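Local structure of protein SCO1 homolog 1, mitochondrial (Arabidopsis thaliana, 6N5U) at residues K31-F37 with D67-I73. The protein is a mitochondrial inner-membrane copper chaperone of the SCO family, thought to help insert copper into cytochrome c oxidase, seen here as its copper-loaded thioredoxin-like domain. Numbering follows the deposited sequence.
Sequences KWTILYF and DVVPVFI
CB of Ile-73 sits over one face of the Phe-37 ring, 4.2 Å from its centroid, in a CH-pi contact. CD1 of Ile-73 reaches CZ of Phe-37 at 3.7 Å. With CG anti to its own carbonyl carbon (chi1 -72°), Phe-37 lays its ring alongside the branched isoleucine. Without the ring, as with an alanine here, CB, CG2 and CD1 of Ile-73 would probably lose their aromatic cover and the side chain could turn more freely. On the opposite face of the sheet Tyr-36 and Phe-72 meet at their ring edges, CD2 to CD1 4.3 Å. Beta-branched residues suit these extended strands: CG2 of Val-71 packs on CG2 of Thr-33, and CG1 of Val-68 on CG1 of Ile-34, each at 3.6 Å. Five backbone hydrogen bonds zip the strands in parallel, from Val-69 N to Trp-32 O (2.8 Å) through to Ile-73 N to Tyr-36 O. Pro-70, lacking an N-H, fits because its nitrogen is not needed in this pairing. Helix 45-64 packs against Ile-34 and Val-68, on the same sheet face as Tyr-36, and carries Cys-46, a copper ligand. Strand 32-38, this helix and strand 68-74 thus form the central beta-alpha-beta unit of the thioredoxin fold, with copper near the strands' C-terminal ends.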
loop_
_atom_site.group_PDB
_atom_site.type_symbol
_atom_site.label_atom_id
_atom_site.label_comp_id
_atom_site.label_asym_id
_atom_site.label_seq_id
_atom_site.Cartn_x
_atom_site.Cartn_y
_atom_site.Cartn_z
ATOM N N LYS A 31 -11.220 7.600 -6.809
ATOM C CA LYS A 31 -10.836 8.128 -5.494
ATOM C C LYS A 31 -9.321 8.292 -5.373
ATOM O O LYS A 31 -8.580 7.526 -6.004
ATOM C CB LYS A 31 -11.313 7.185 -4.366
ATOM C CG LYS A 31 -12.814 7.220 -4.081
ATOM C CD LYS A 31 -13.105 7.052 -2.605
ATOM C CE LYS A 31 -14.582 6.930 -2.330
ATOM N NZ LYS A 31 -14.865 6.861 -0.875
ATOM N N TRP A 32 -8.856 9.267 -4.533
ATOM C CA TRP A 32 -7.426 9.464 -4.211
ATOM C C TRP A 32 -6.974 8.213 -3.456
ATOM O O TRP A 32 -7.695 7.733 -2.561
ATOM C CB TRP A 32 -7.194 10.702 -3.333
ATOM C CG TRP A 32 -7.180 11.978 -4.097
ATOM C CD1 TRP A 32 -8.248 12.771 -4.377
ATOM C CD2 TRP A 32 -6.051 12.579 -4.743
ATOM N NE1 TRP A 32 -7.850 13.853 -5.123
ATOM C CE2 TRP A 32 -6.512 13.746 -5.383
ATOM C CE3 TRP A 32 -4.688 12.257 -4.821
ATOM C CZ2 TRP A 32 -5.667 14.587 -6.098
ATOM C CZ3 TRP A 32 -3.851 13.087 -5.548
ATOM C CH2 TRP A 32 -4.339 14.245 -6.162
ATOM N N THR A 33 -5.810 7.667 -3.850
ATOM C CA THR A 33 -5.292 6.410 -3.321
ATOM C C THR A 33 -3.848 6.516 -2.844
ATOM O O THR A 33 -3.039 7.199 -3.482
ATOM C CB THR A 33 -5.475 5.344 -4.419
ATOM O OG1 THR A 33 -6.864 5.225 -4.731
ATOM C CG2 THR A 33 -4.920 3.987 -4.047
ATOM N N ILE A 34 -3.517 5.817 -1.738
ATOM C CA ILE A 34 -2.142 5.740 -1.231
ATOM C C ILE A 34 -1.746 4.277 -1.232
ATOM O O ILE A 34 -2.380 3.499 -0.534
ATOM C CB ILE A 34 -1.883 6.432 0.148
ATOM C CG1 ILE A 34 -2.256 7.935 0.114
ATOM C CG2 ILE A 34 -0.413 6.248 0.568
ATOM C CD1 ILE A 34 -2.364 8.631 1.480
ATOM N N LEU A 35 -0.719 3.890 -2.025
ATOM C CA LEU A 35 -0.274 2.486 -2.132
ATOM C C LEU A 35 0.964 2.244 -1.273
ATOM O O LEU A 35 1.921 3.004 -1.378
ATOM C CB LEU A 35 0.042 2.073 -3.584
ATOM C CG LEU A 35 -0.907 2.443 -4.717
ATOM C CD1 LEU A 35 -0.176 2.371 -6.038
ATOM C CD2 LEU A 35 -2.072 1.492 -4.809
ATOM N N TYR A 36 0.935 1.215 -0.417
ATOM C CA TYR A 36 2.042 0.844 0.462
ATOM C C TYR A 36 2.383 -0.599 0.154
ATOM O O TYR A 36 1.501 -1.467 0.161
ATOM C CB TYR A 36 1.718 1.047 1.983
ATOM C CG TYR A 36 2.808 0.536 2.910
ATOM C CD1 TYR A 36 3.979 1.264 3.107
ATOM C CD2 TYR A 36 2.709 -0.716 3.516
ATOM C CE1 TYR A 36 5.036 0.751 3.867
ATOM C CE2 TYR A 36 3.757 -1.239 4.279
ATOM C CZ TYR A 36 4.915 -0.496 4.464
ATOM O OH TYR A 36 5.953 -0.989 5.222
ATOM N N PHE A 37 3.651 -0.857 -0.137
ATOM C CA PHE A 37 4.096 -2.221 -0.443
ATOM C C PHE A 37 4.685 -2.793 0.843
ATOM O O PHE A 37 5.516 -2.133 1.489
ATOM C CB PHE A 37 5.119 -2.209 -1.598
ATOM C CG PHE A 37 4.546 -1.909 -2.976
ATOM C CD1 PHE A 37 4.174 -0.613 -3.331
ATOM C CD2 PHE A 37 4.408 -2.920 -3.928
ATOM C CE1 PHE A 37 3.626 -0.340 -4.581
ATOM C CE2 PHE A 37 3.865 -2.643 -5.190
ATOM C CZ PHE A 37 3.467 -1.354 -5.499
ATOM N N ASP A 67 -11.840 11.663 1.053
ATOM C CA ASP A 67 -11.658 10.251 1.389
ATOM C C ASP A 67 -10.491 9.715 0.548
ATOM O O ASP A 67 -10.542 9.721 -0.691
ATOM C CB ASP A 67 -12.944 9.441 1.135
ATOM C CG ASP A 67 -13.994 9.635 2.204
ATOM O OD1 ASP A 67 -13.772 9.162 3.342
ATOM O OD2 ASP A 67 -15.039 10.264 1.906
ATOM N N VAL A 68 -9.407 9.338 1.225
ATOM C CA VAL A 68 -8.229 8.780 0.572
ATOM C C VAL A 68 -8.220 7.292 0.902
ATOM O O VAL A 68 -8.432 6.925 2.062
ATOM C CB VAL A 68 -6.915 9.508 0.940
ATOM C CG1 VAL A 68 -5.741 8.911 0.184
ATOM C CG2 VAL A 68 -7.019 10.998 0.641
ATOM N N VAL A 69 -8.044 6.431 -0.126
ATOM C CA VAL A 69 -8.081 4.984 0.057
ATOM C C VAL A 69 -6.694 4.418 0.286
ATOM O O VAL A 69 -5.868 4.478 -0.621
ATOM C CB VAL A 69 -8.847 4.215 -1.058
ATOM C CG1 VAL A 69 -9.004 2.738 -0.700
ATOM C CG2 VAL A 69 -10.207 4.847 -1.348
ATOM N N PRO A 70 -6.432 3.819 1.473
ATOM C CA PRO A 70 -5.128 3.182 1.681
ATOM C C PRO A 70 -5.141 1.814 1.000
ATOM O O PRO A 70 -6.175 1.118 1.014
ATOM C CB PRO A 70 -5.020 3.088 3.209
ATOM C CG PRO A 70 -6.443 3.033 3.707
ATOM C CD PRO A 70 -7.324 3.645 2.652
ATOM N N VAL A 71 -4.015 1.464 0.343
ATOM C CA VAL A 71 -3.856 0.192 -0.346
ATOM C C VAL A 71 -2.563 -0.538 0.079
ATOM O O VAL A 71 -1.456 -0.048 -0.171
ATOM C CB VAL A 71 -3.976 0.344 -1.889
ATOM C CG1 VAL A 71 -3.646 -0.971 -2.620
ATOM C CG2 VAL A 71 -5.355 0.865 -2.294
ATOM N N PHE A 72 -2.710 -1.730 0.669
ATOM C CA PHE A 72 -1.580 -2.587 1.018
ATOM C C PHE A 72 -1.329 -3.590 -0.136
ATOM O O PHE A 72 -2.236 -4.355 -0.460
ATOM C CB PHE A 72 -1.891 -3.347 2.308
ATOM C CG PHE A 72 -0.963 -4.481 2.659
ATOM C CD1 PHE A 72 0.231 -4.240 3.326
ATOM C CD2 PHE A 72 -1.315 -5.798 2.393
ATOM C CE1 PHE A 72 1.075 -5.301 3.682
ATOM C CE2 PHE A 72 -0.464 -6.855 2.740
ATOM C CZ PHE A 72 0.727 -6.601 3.374
ATOM N N ILE A 73 -0.123 -3.575 -0.761
ATOM C CA ILE A 73 0.235 -4.541 -1.819
ATOM C C ILE A 73 1.325 -5.441 -1.258
ATOM O O ILE A 73 2.336 -4.945 -0.771
ATOM C CB ILE A 73 0.639 -3.857 -3.128
ATOM C CG1 ILE A 73 -0.462 -2.886 -3.608
ATOM C CG2 ILE A 73 1.014 -4.918 -4.205
ATOM C CD1 ILE A 73 -0.122 -2.083 -4.924
#